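Local coordinates for protein cytolethal distending toxin subunit B (Escherichia coli, PDB 2F1N) that nicks DNA as the endonuclease subunit of a tripartite bacterial toxin, very probably causing the DNA damage that arrests intoxicated cells in G2/M, at residues Ser32-Asn37 against Val93-Ser98; Thr66-Pro71 against Val77-Trp82; Glu119-Ser124 against Tyr164-Asp169. One frame throughout, in Å; residues are numbered along the deposited sequence.

Interaction 1: residues Ser32-Asn37 against Val93-Ser98; sequences SKWNIN and VYIYFS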
loop_
_atom_site.group_PDB
_atom_site.type_symbol
_atom_site.label_atom_id
_atom_site.label_comp_id
_atom_site.label_asym_id
_atom_site.label_seq_id
_atom_site.Cartn_x
_atom_site.Cartn_y
_atom_site.Cartn_z
ATOM N N SER A 32 -17.862 6.134 6.569
ATOM C CA SER A 32 -17.883 7.073 5.439
ATOM C C SER A 32 -16.596 7.061 4.646
ATOM O O SER A 32 -16.624 7.070 3.426
ATOM C CB SER A 32 -18.231 8.505 5.867
ATOM O OG SER A 32 -19.604 8.559 6.250
ATOM N N LYS A 33 -15.467 7.038 5.346
ATOM C CA LYS A 33 -14.194 7.017 4.656
ATOM C C LYS A 33 -14.092 5.797 3.759
ATOM O O LYS A 33 -13.545 5.919 2.663
ATOM C CB LYS A 33 -13.034 7.084 5.620
ATOM C CG LYS A 33 -12.827 8.514 6.138
ATOM C CD LYS A 33 -11.891 8.524 7.334
ATOM C CE LYS A 33 -11.644 9.991 7.749
ATOM N NZ LYS A 33 -10.607 10.141 8.798
ATOM N N TRP A 34 -14.615 4.648 4.204
ATOM C CA TRP A 34 -14.668 3.487 3.300
ATOM C C TRP A 34 -15.788 3.565 2.268
ATOM O O TRP A 34 -15.520 3.493 1.080
ATOM C CB TRP A 34 -14.766 2.182 4.070
ATOM C CG TRP A 34 -13.422 1.742 4.574
ATOM C CD1 TRP A 34 -12.839 2.030 5.807
ATOM C CD2 TRP A 34 -12.500 0.882 3.885
ATOM N NE1 TRP A 34 -11.598 1.438 5.883
ATOM C CE2 TRP A 34 -11.375 0.707 4.737
ATOM C CE3 TRP A 34 -12.498 0.287 2.611
ATOM C CZ2 TRP A 34 -10.256 -0.053 4.371
ATOM C CZ3 TRP A 34 -11.418 -0.537 2.270
ATOM C CH2 TRP A 34 -10.306 -0.678 3.140
ATOM N N ASN A 35 -17.048 3.738 2.725
ATOM C CA ASN A 35 -18.201 3.608 1.799
ATOM C C ASN A 35 -18.303 4.725 0.788
ATOM O O ASN A 35 -18.826 4.506 -0.310
ATOM C CB ASN A 35 -19.567 3.439 2.513
ATOM C CG ASN A 35 -20.699 2.932 1.549
ATOM O OD1 ASN A 35 -20.519 1.997 0.738
ATOM N ND2 ASN A 35 -21.886 3.563 1.649
ATOM N N ILE A 36 -17.775 5.897 1.149
ATOM C CA ILE A 36 -17.692 7.006 0.191
ATOM C C ILE A 36 -16.313 7.201 -0.425
ATOM O O ILE A 36 -16.163 7.047 -1.628
ATOM C CB ILE A 36 -18.219 8.335 0.823
ATOM C CG1 ILE A 36 -19.540 8.073 1.533
ATOM C CG2 ILE A 36 -18.345 9.432 -0.266
ATOM C CD1 ILE A 36 -20.672 7.747 0.610
ATOM N N ASN A 37 -15.304 7.501 0.388
ATOM C CA ASN A 37 -14.012 7.949 -0.144
ATOM C C ASN A 37 -13.178 6.833 -0.751
ATOM O O ASN A 37 -12.721 6.957 -1.870
ATOM C CB ASN A 37 -13.227 8.713 0.899
ATOM C CG ASN A 37 -14.053 9.860 1.495
ATOM O OD1 ASN A 37 -14.512 10.758 0.761
ATOM N ND2 ASN A 37 -14.266 9.823 2.782
ATOM N N VAL A 93 -14.798 -5.972 -5.197
ATOM C CA VAL A 93 -13.358 -5.842 -4.987
ATOM C C VAL A 93 -12.967 -6.725 -3.802
ATOM O O VAL A 93 -13.834 -7.097 -2.986
ATOM C CB VAL A 93 -12.903 -4.367 -4.756
ATOM C CG1 VAL A 93 -13.061 -3.486 -6.055
ATOM C CG2 VAL A 93 -13.571 -3.755 -3.506
ATOM N N TYR A 94 -11.681 -7.012 -3.693
ATOM C CA TYR A 94 -11.130 -7.804 -2.597
ATOM C C TYR A 94 -10.397 -6.892 -1.629
ATOM O O TYR A 94 -9.655 -6.004 -2.032
ATOM C CB TYR A 94 -10.139 -8.874 -3.155
ATOM C CG TYR A 94 -10.862 -10.013 -3.826
ATOM C CD1 TYR A 94 -11.268 -9.905 -5.144
ATOM C CD2 TYR A 94 -11.124 -11.177 -3.112
ATOM C CE1 TYR A 94 -11.973 -10.972 -5.772
ATOM C CE2 TYR A 94 -11.777 -12.228 -3.697
ATOM C CZ TYR A 94 -12.179 -12.125 -5.045
ATOM O OH TYR A 94 -12.833 -13.177 -5.644
ATOM N N ILE A 95 -10.623 -7.075 -0.314
ATOM C CA ILE A 95 -9.889 -6.296 0.686
ATOM C C ILE A 95 -9.018 -7.216 1.496
ATOM O O ILE A 95 -9.486 -8.267 1.964
ATOM C CB ILE A 95 -10.898 -5.570 1.664
ATOM C CG1 ILE A 95 -11.846 -4.629 0.886
ATOM C CG2 ILE A 95 -10.085 -4.757 2.706
ATOM C CD1 ILE A 95 -12.912 -3.968 1.849
ATOM N N TYR A 96 -7.758 -6.849 1.704
ATOM C CA TYR A 96 -6.886 -7.657 2.585
ATOM C C TYR A 96 -6.640 -6.750 3.757
ATOM O O TYR A 96 -6.082 -5.626 3.625
ATOM C CB TYR A 96 -5.567 -8.027 1.830
ATOM C CG TYR A 96 -5.963 -8.876 0.674
ATOM C CD1 TYR A 96 -6.146 -10.262 0.847
ATOM C CD2 TYR A 96 -6.333 -8.292 -0.556
ATOM C CE1 TYR A 96 -6.609 -11.075 -0.207
ATOM C CE2 TYR A 96 -6.833 -9.087 -1.597
ATOM C CZ TYR A 96 -6.960 -10.470 -1.415
ATOM O OH TYR A 96 -7.486 -11.259 -2.436
ATOM N N PHE A 97 -7.121 -7.192 4.912
ATOM C CA PHE A 97 -7.192 -6.285 6.067
ATOM C C PHE A 97 -6.414 -6.832 7.236
ATOM O O PHE A 97 -6.613 -7.996 7.596
ATOM C CB PHE A 97 -8.669 -6.041 6.444
ATOM C CG PHE A 97 -8.873 -4.775 7.244
ATOM C CD1 PHE A 97 -8.631 -4.758 8.577
ATOM C CD2 PHE A 97 -9.295 -3.587 6.603
ATOM C CE1 PHE A 97 -8.780 -3.587 9.328
ATOM C CE2 PHE A 97 -9.455 -2.388 7.364
ATOM C CZ PHE A 97 -9.175 -2.420 8.713
ATOM N N SER A 98 -5.591 -5.990 7.871
ATOM C CA SER A 98 -4.870 -6.426 9.074
ATOM C C SER A 98 -5.233 -5.525 10.230
ATOM O O SER A 98 -4.862 -4.362 10.214
ATOM C CB SER A 98 -3.357 -6.354 8.914
ATOM O OG SER A 98 -2.971 -7.234 7.894
#
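Trp34 reaches from helix 31-42 to strand 92-98 and is the one residue of Ser32-Asn37 that touches Val93-Ser98, where it meets Ile95 and Phe97. The backbones stay well apart, the closest pair of CA atoms, those of Trp34 and Ile95, being 11.2 Å from each other. The far, six-membered half of the indole makes the contacts, through CZ2, CZ3 and CH2. CZ3 of Trp34 comes within 3.8 Å of CD1 of Ile95, the end of a side chain that advances from the opposite direction. The other branch of the same isoleucine also takes part, CG2 of Ile95 lying 4.1 Å from CH2 of Trp34. On the neighbouring corner of the indole, CZ2 of Trp34 sits 3.9 Å from CE2 of Phe97, close to the plane of the phenyl ring and therefore at its edge. With chi1 of -159°, Phe97 carries its ring beside its own carbonyl carbon and over toward the indole. All three side chains are buried and no hydrogen bond crosses between the segments; the polar edge of the indole is satisfied nonetheless, NE1 of Trp34 being hydrogen-bonded to the backbone O of Ala56. The remaining sides of the helical turn are quite different: Ser32, Asn35 and Ile36 are exposed, and Lys33 and Asn37 are partly so. A helix packed on a face of the larger sheet in this way is consistent with the layered alpha/beta sandwich of the DNase I-like fold. Strand 92-98 runs between strands 78-83 and 109-113; Pro60 touches both Trp34 and Ile95, and Val112 of strand 109-113 packs on the indole. Trp34 is one of the side chains seating helix 31-42 on the sheet, with Val38 and Ile42 against Trp82 of strand 78-83.

Interaction 2: residues Thr66-Pro71 against Val77-Trp82; sequences TGRVIP and VRELIW. Unlike the reference sequence in segment 66-71: Arg68 (reference Thr), Val69 (reference Leu).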
loop_
_atom_site.group_PDB
_atom_site.type_symbol
_atom_site.label_atom_id
_atom_site.label_comp_id
_atom_site.label_asym_id
_atom_site.label_seq_id
_atom_site.Cartn_x
_atom_site.Cartn_y
_atom_site.Cartn_z
ATOM N N THR A 66 -13.925 -14.145 3.257
ATOM C CA THR A 66 -14.114 -15.301 2.392
ATOM C C THR A 66 -13.768 -16.608 3.077
ATOM O O THR A 66 -14.110 -17.674 2.546
ATOM C CB THR A 66 -13.175 -15.187 1.189
ATOM O OG1 THR A 66 -11.835 -15.083 1.681
ATOM C CG2 THR A 66 -13.436 -13.887 0.415
ATOM N N GLY A 67 -13.024 -16.523 4.174
ATOM C CA GLY A 67 -12.534 -17.673 4.925
ATOM C C GLY A 67 -11.199 -18.164 4.354
ATOM O O GLY A 67 -10.682 -19.200 4.795
ATOM N N ARG A 68 -10.608 -17.396 3.433
ATOM C CA ARG A 68 -9.312 -17.806 2.857
ATOM C C ARG A 68 -8.273 -18.038 3.972
ATOM O O ARG A 68 -8.142 -17.221 4.935
ATOM C CB ARG A 68 -8.790 -16.721 1.886
ATOM C CG ARG A 68 -7.421 -17.020 1.292
ATOM C CD ARG A 68 -7.066 -16.024 0.222
ATOM N NE ARG A 68 -5.784 -16.277 -0.449
ATOM C CZ ARG A 68 -5.441 -15.723 -1.602
ATOM N NH1 ARG A 68 -6.295 -14.868 -2.265
ATOM N NH2 ARG A 68 -4.248 -16.039 -2.103
ATOM N N VAL A 69 -7.547 -19.157 3.871
ATOM C CA VAL A 69 -6.479 -19.448 4.859
ATOM C C VAL A 69 -5.173 -18.784 4.426
ATOM O O VAL A 69 -4.632 -19.080 3.353
ATOM C CB VAL A 69 -6.357 -20.975 5.198
ATOM C CG1 VAL A 69 -7.745 -21.583 5.488
ATOM C CG2 VAL A 69 -5.748 -21.708 4.096
ATOM N N ILE A 70 -4.702 -17.833 5.217
ATOM C CA ILE A 70 -3.543 -17.028 4.849
ATOM C C ILE A 70 -2.408 -17.299 5.822
ATOM O O ILE A 70 -2.545 -17.018 7.044
ATOM C CB ILE A 70 -3.881 -15.500 4.869
ATOM C CG1 ILE A 70 -4.991 -15.174 3.854
ATOM C CG2 ILE A 70 -2.646 -14.685 4.561
ATOM C CD1 ILE A 70 -5.621 -13.687 4.022
ATOM N N PRO A 71 -1.283 -17.811 5.329
ATOM C CA PRO A 71 -0.157 -18.076 6.244
ATOM C C PRO A 71 0.340 -16.759 6.807
ATOM O O PRO A 71 0.435 -15.755 6.083
ATOM C CB PRO A 71 0.898 -18.772 5.358
ATOM C CG PRO A 71 0.188 -19.190 4.119
ATOM C CD PRO A 71 -0.975 -18.207 3.934
ATOM N N VAL A 77 -4.591 -11.157 9.570
ATOM C CA VAL A 77 -4.870 -10.749 8.204
ATOM C C VAL A 77 -6.081 -11.533 7.675
ATOM O O VAL A 77 -6.181 -12.739 7.879
ATOM C CB VAL A 77 -3.658 -10.902 7.250
ATOM C CG1 VAL A 77 -3.983 -10.360 5.802
ATOM C CG2 VAL A 77 -2.417 -10.195 7.823
ATOM N N ARG A 78 -6.996 -10.840 6.992
ATOM C CA ARG A 78 -8.217 -11.466 6.473
ATOM C C ARG A 78 -8.458 -11.003 5.066
ATOM O O ARG A 78 -8.235 -9.839 4.750
ATOM C CB ARG A 78 -9.500 -11.051 7.301
ATOM C CG ARG A 78 -9.580 -11.564 8.721
ATOM C CD ARG A 78 -10.519 -10.679 9.577
ATOM N NE ARG A 78 -11.862 -11.204 9.462
ATOM C CZ ARG A 78 -12.983 -10.530 9.724
ATOM N NH1 ARG A 78 -12.942 -9.257 10.076
ATOM N NH2 ARG A 78 -14.154 -11.156 9.626
ATOM N N GLU A 79 -8.968 -11.900 4.215
ATOM C CA GLU A 79 -9.445 -11.515 2.884
ATOM C C GLU A 79 -10.945 -11.331 2.959
ATOM O O GLU A 79 -11.644 -12.227 3.431
ATOM C CB GLU A 79 -9.165 -12.642 1.882
ATOM C CG GLU A 79 -9.719 -12.374 0.489
ATOM C CD GLU A 79 -9.418 -13.553 -0.406
ATOM O OE1 GLU A 79 -10.065 -14.629 -0.281
ATOM O OE2 GLU A 79 -8.460 -13.422 -1.189
ATOM N N LEU A 80 -11.434 -10.178 2.477
ATOM C CA LEU A 80 -12.865 -9.892 2.413
ATOM C C LEU A 80 -13.310 -9.594 0.983
ATOM O O LEU A 80 -12.541 -9.026 0.203
ATOM C CB LEU A 80 -13.235 -8.696 3.341
ATOM C CG LEU A 80 -12.366 -8.488 4.601
ATOM C CD1 LEU A 80 -12.512 -7.031 5.130
ATOM C CD2 LEU A 80 -12.756 -9.479 5.687
ATOM N N ILE A 81 -14.531 -10.001 0.621
ATOM C CA ILE A 81 -15.085 -9.570 -0.629
ATOM C C ILE A 81 -16.068 -8.450 -0.368
ATOM O O ILE A 81 -16.904 -8.528 0.545
ATOM C CB ILE A 81 -15.719 -10.766 -1.441
ATOM C CG1 ILE A 81 -14.581 -11.588 -2.026
ATOM C CG2 ILE A 81 -16.542 -10.268 -2.666
ATOM C CD1 ILE A 81 -14.983 -12.955 -2.677
ATOM N N TRP A 82 -15.972 -7.413 -1.196
ATOM C CA TRP A 82 -16.802 -6.215 -1.014
ATOM C C TRP A 82 -17.574 -6.016 -2.296
ATOM O O TRP A 82 -17.023 -5.659 -3.358
ATOM C CB TRP A 82 -15.914 -5.002 -0.661
ATOM C CG TRP A 82 -16.629 -3.709 -0.323
ATOM C CD1 TRP A 82 -17.942 -3.540 0.092
ATOM C CD2 TRP A 82 -16.042 -2.406 -0.358
ATOM N NE1 TRP A 82 -18.183 -2.198 0.323
ATOM C CE2 TRP A 82 -17.030 -1.485 0.072
ATOM C CE3 TRP A 82 -14.756 -1.927 -0.675
ATOM C CZ2 TRP A 82 -16.784 -0.096 0.146
ATOM C CZ3 TRP A 82 -14.494 -0.527 -0.563
ATOM C CH2 TRP A 82 -15.516 0.351 -0.145
HETATM O O HOH W 1 -9.381 -14.588 5.316
#
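The guanidinium of Arg68 and the carboxylate of Glu79 meet with their planes 70° apart, the acid lying at the edge of the guanidinium rather than over a face. NH1 of Arg68 gives a salt-bridging hydrogen bond of 2.8 Å to OE2 of Glu79, which it meets on the syn side, 21° out of the carboxylate plane. The second oxygen is held by Thr66: OG1 of Thr66 donates over 2.7 Å to the anti lone pair of OE1 of Glu79. A separate flat group, the guanidinium of Arg78, has CD2 of Leu80 over one face and a salt bridge from NE to Asp65. Glu79 is buried and stretched out, its CG anti to the backbone N (chi1 176°), which places the carboxylate between Thr66 and Arg68. Thr66 OG1 also accepts from Arg68 N, 3.2 Å away, in an ST turn, while Thr66 N bonds to Glu79 O at 3.0 Å. A water accepts from Glu79 N and donates to Arg68 O, 2.9 Å from each, where the two segments draw apart. Apolar groups flank this polar centre: CG2 of Thr66 packs 3.5 Å from CG1 of Ile81, and CD1 of Ile70 rests on the backbone at Arg78-Glu79 and near CG1 of Val77. The carboxylate has a further partner in Tyr96 OH on strand 92-98, and NH1 of Arg68 a second one in Ala117 O. The loop thus lies along strand 78-83 just after edge strand 64-65, beside outermost strand 119-123 of the second sheet, whose Val120 packs on Arg68 and Ile70.

Interaction 3: residues Glu119-Ser124 against Tyr164-Asp169; sequences EVFVLS and YNFFRD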
loop_
_atom_site.group_PDB
_atom_site.type_symbol
_atom_site.label_atom_id
_atom_site.label_comp_id
_atom_site.label_asym_id
_atom_site.label_seq_id
_atom_site.Cartn_x
_atom_site.Cartn_y
_atom_site.Cartn_z
ATOM N N GLU A 119 -1.475 -14.507 -4.145
ATOM C CA GLU A 119 -0.715 -14.882 -2.950
ATOM C C GLU A 119 -0.773 -13.677 -2.000
ATOM O O GLU A 119 -0.867 -12.528 -2.438
ATOM C CB GLU A 119 0.743 -15.245 -3.346
ATOM C CG GLU A 119 1.596 -15.920 -2.298
ATOM C CD GLU A 119 2.917 -16.435 -2.852
ATOM O OE1 GLU A 119 3.354 -16.054 -3.978
ATOM O OE2 GLU A 119 3.517 -17.220 -2.123
ATOM N N VAL A 120 -0.777 -13.969 -0.709
ATOM C CA VAL A 120 -0.730 -12.896 0.299
ATOM C C VAL A 120 0.548 -13.000 1.114
ATOM O O VAL A 120 0.875 -14.097 1.608
ATOM C CB VAL A 120 -1.937 -12.976 1.228
ATOM C CG1 VAL A 120 -1.943 -11.695 2.191
ATOM C CG2 VAL A 120 -3.198 -13.052 0.396
ATOM N N PHE A 121 1.222 -11.866 1.289
ATOM C CA PHE A 121 2.485 -11.774 2.072
ATOM C C PHE A 121 2.256 -10.983 3.382
ATOM O O PHE A 121 1.650 -9.925 3.361
ATOM C CB PHE A 121 3.602 -11.087 1.307
ATOM C CG PHE A 121 3.901 -11.722 -0.015
ATOM C CD1 PHE A 121 4.187 -13.068 -0.111
ATOM C CD2 PHE A 121 3.825 -10.969 -1.179
ATOM C CE1 PHE A 121 4.452 -13.664 -1.375
ATOM C CE2 PHE A 121 4.063 -11.573 -2.427
ATOM C CZ PHE A 121 4.390 -12.899 -2.506
ATOM N N VAL A 122 2.763 -11.513 4.492
ATOM C CA VAL A 122 2.697 -10.829 5.761
ATOM C C VAL A 122 4.097 -10.891 6.354
ATOM O O VAL A 122 4.580 -11.981 6.712
ATOM C CB VAL A 122 1.778 -11.546 6.746
ATOM C CG1 VAL A 122 1.554 -10.583 7.904
ATOM C CG2 VAL A 122 0.444 -11.935 6.074
ATOM N N LEU A 123 4.758 -9.743 6.421
ATOM C CA LEU A 123 6.110 -9.653 6.953
ATOM C C LEU A 123 6.083 -8.909 8.316
ATOM O O LEU A 123 5.306 -7.968 8.532
ATOM C CB LEU A 123 7.059 -8.974 5.946
ATOM C CG LEU A 123 6.906 -9.437 4.461
ATOM C CD1 LEU A 123 7.918 -8.775 3.577
ATOM C CD2 LEU A 123 6.988 -10.960 4.268
ATOM N N SER A 124 6.940 -9.365 9.225
ATOM C CA SER A 124 6.962 -8.869 10.594
ATOM C C SER A 124 7.482 -7.442 10.675
ATOM O O SER A 124 8.249 -6.983 9.827
ATOM C CB SER A 124 7.817 -9.824 11.456
ATOM O OG SER A 124 7.157 -11.091 11.441
ATOM N N TYR A 164 12.910 -6.095 -0.067
ATOM C CA TYR A 164 13.960 -6.509 -1.008
ATOM C C TYR A 164 14.538 -7.889 -0.598
ATOM O O TYR A 164 14.719 -8.799 -1.427
ATOM C CB TYR A 164 15.105 -5.478 -0.920
ATOM C CG TYR A 164 16.386 -5.942 -1.585
ATOM C CD1 TYR A 164 16.565 -5.801 -2.958
ATOM C CD2 TYR A 164 17.424 -6.490 -0.828
ATOM C CE1 TYR A 164 17.782 -6.191 -3.549
ATOM C CE2 TYR A 164 18.597 -6.908 -1.406
ATOM C CZ TYR A 164 18.775 -6.754 -2.767
ATOM O OH TYR A 164 19.988 -7.145 -3.333
ATOM N N ASN A 165 14.864 -8.036 0.678
ATOM C CA ASN A 165 15.441 -9.322 1.128
ATOM C C ASN A 165 14.471 -10.505 1.080
ATOM O O ASN A 165 14.892 -11.667 0.844
ATOM C CB ASN A 165 16.129 -9.183 2.494
ATOM C CG ASN A 165 17.454 -8.416 2.398
ATOM O OD1 ASN A 165 18.386 -8.839 1.705
ATOM N ND2 ASN A 165 17.551 -7.309 3.090
ATOM N N PHE A 166 13.184 -10.246 1.365
ATOM C CA PHE A 166 12.169 -11.282 1.304
ATOM C C PHE A 166 12.150 -11.964 -0.081
ATOM O O PHE A 166 12.227 -13.212 -0.185
ATOM C CB PHE A 166 10.787 -10.692 1.637
ATOM C CG PHE A 166 9.645 -11.653 1.428
ATOM C CD1 PHE A 166 9.528 -12.815 2.195
ATOM C CD2 PHE A 166 8.699 -11.410 0.420
ATOM C CE1 PHE A 166 8.469 -13.721 1.995
ATOM C CE2 PHE A 166 7.626 -12.290 0.232
ATOM C CZ PHE A 166 7.529 -13.471 1.013
ATOM N N PHE A 167 12.092 -11.159 -1.137
ATOM C CA PHE A 167 12.083 -11.708 -2.482
ATOM C C PHE A 167 13.456 -12.278 -2.852
ATOM O O PHE A 167 13.515 -13.358 -3.387
ATOM C CB PHE A 167 11.613 -10.666 -3.509
ATOM C CG PHE A 167 10.191 -10.339 -3.351
ATOM C CD1 PHE A 167 9.222 -11.355 -3.524
ATOM C CD2 PHE A 167 9.802 -9.096 -2.858
ATOM C CE1 PHE A 167 7.887 -11.106 -3.312
ATOM C CE2 PHE A 167 8.453 -8.848 -2.604
ATOM C CZ PHE A 167 7.505 -9.837 -2.819
ATOM N N ARG A 168 14.548 -11.589 -2.509
ATOM C CA ARG A 168 15.899 -12.125 -2.835
ATOM C C ARG A 168 16.129 -13.519 -2.270
ATOM O O ARG A 168 16.767 -14.380 -2.925
ATOM C CB ARG A 168 17.013 -11.173 -2.271
ATOM C CG ARG A 168 18.424 -11.494 -2.853
ATOM C CD ARG A 168 19.328 -10.313 -2.834
ATOM N NE ARG A 168 20.692 -10.668 -3.235
ATOM C CZ ARG A 168 21.612 -11.255 -2.456
ATOM N NH1 ARG A 168 21.355 -11.625 -1.211
ATOM N NH2 ARG A 168 22.812 -11.508 -2.960
ATOM N N ASP A 169 15.613 -13.760 -1.068
ATOM C CA ASP A 169 15.866 -15.010 -0.372
ATOM C C ASP A 169 14.914 -16.136 -0.789
ATOM O O ASP A 169 15.046 -17.255 -0.285
ATOM C CB ASP A 169 15.681 -14.782 1.120
ATOM C CG ASP A 169 16.829 -13.990 1.738
ATOM O OD1 ASP A 169 17.861 -13.750 1.052
ATOM O OD2 ASP A 169 16.720 -13.552 2.892
#
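Two consecutive phenylalanines of helix 156-168 leave the backbone differently and yet converge on Phe121: Phe166 carries CG opposite its backbone N (chi1 173°), whereas Phe167 turns CG to the side of its N (chi1 -69°), which brings the end of its ring in toward the strand. Phe121 receives both in edge-to-face (T-shaped) stacks. The edge of Phe166 stands over one face of Phe121, offset toward the rim, with CE2 of Phe166 3.5 Å from CD1 of Phe121 and the planes 68° apart. The edge of Phe167 also points to Phe121, with ring centroids 5.5 Å apart; its closest atom, CZ of Phe167, lies 3.9 Å from CE2 of Phe121. The Phe166 ring is gripped on a face as well: CD2 of Leu123 sits almost directly above it, 3.8 Å from its centroid, in a CH-pi contact. Both leucine methyls lie on this same face, CD2 over the ring centre and CD1 of Leu123 near CG and CB of Phe166, 4.0 Å from the latter. No hydrogen bond crosses between the segments. Phe167 and Leu123 are buried, as is Phe121, while Phe166 is partly exposed. Beyond the two segments, Trp180 lies nearly parallel to the Phe167 ring, and Ala142 and Phe144 of strand 141-147 extend the apolar packing. Strand 119-123 is an outermost strand of the six-stranded sheet. An aromatic cluster between a helix and a sheet face of this kind fits the layered alpha/beta sandwich of the DNase I-like fold, in which helices pack on the outer surfaces of two central sheets.

Overall arrangement
Interactions 1 and 3 are buried, apolar helix-on-sheet contacts without a hydrogen bond between their segments, one on each sheet: a lone tryptophan reaches the eight-stranded sheet in the first, and a phenylalanine cluster packs at an outermost strand of the six-stranded sheet in the other. The centres of interactions 1 and 3 are about 24 Å apart. Interaction 2 is only partly buried and mainly polar, a salt bridge, hydrogen bonds and a water joining a loop to a strand. It shares the larger sheet with interaction 1, through neighbouring strands 78-83 and 92-98, where Leu80 and Ile95 are joined by a backbone hydrogen bond and Tyr94 packs on Ile81. It also touches strand 119-123 of interaction 3, Val77 packing on Val122.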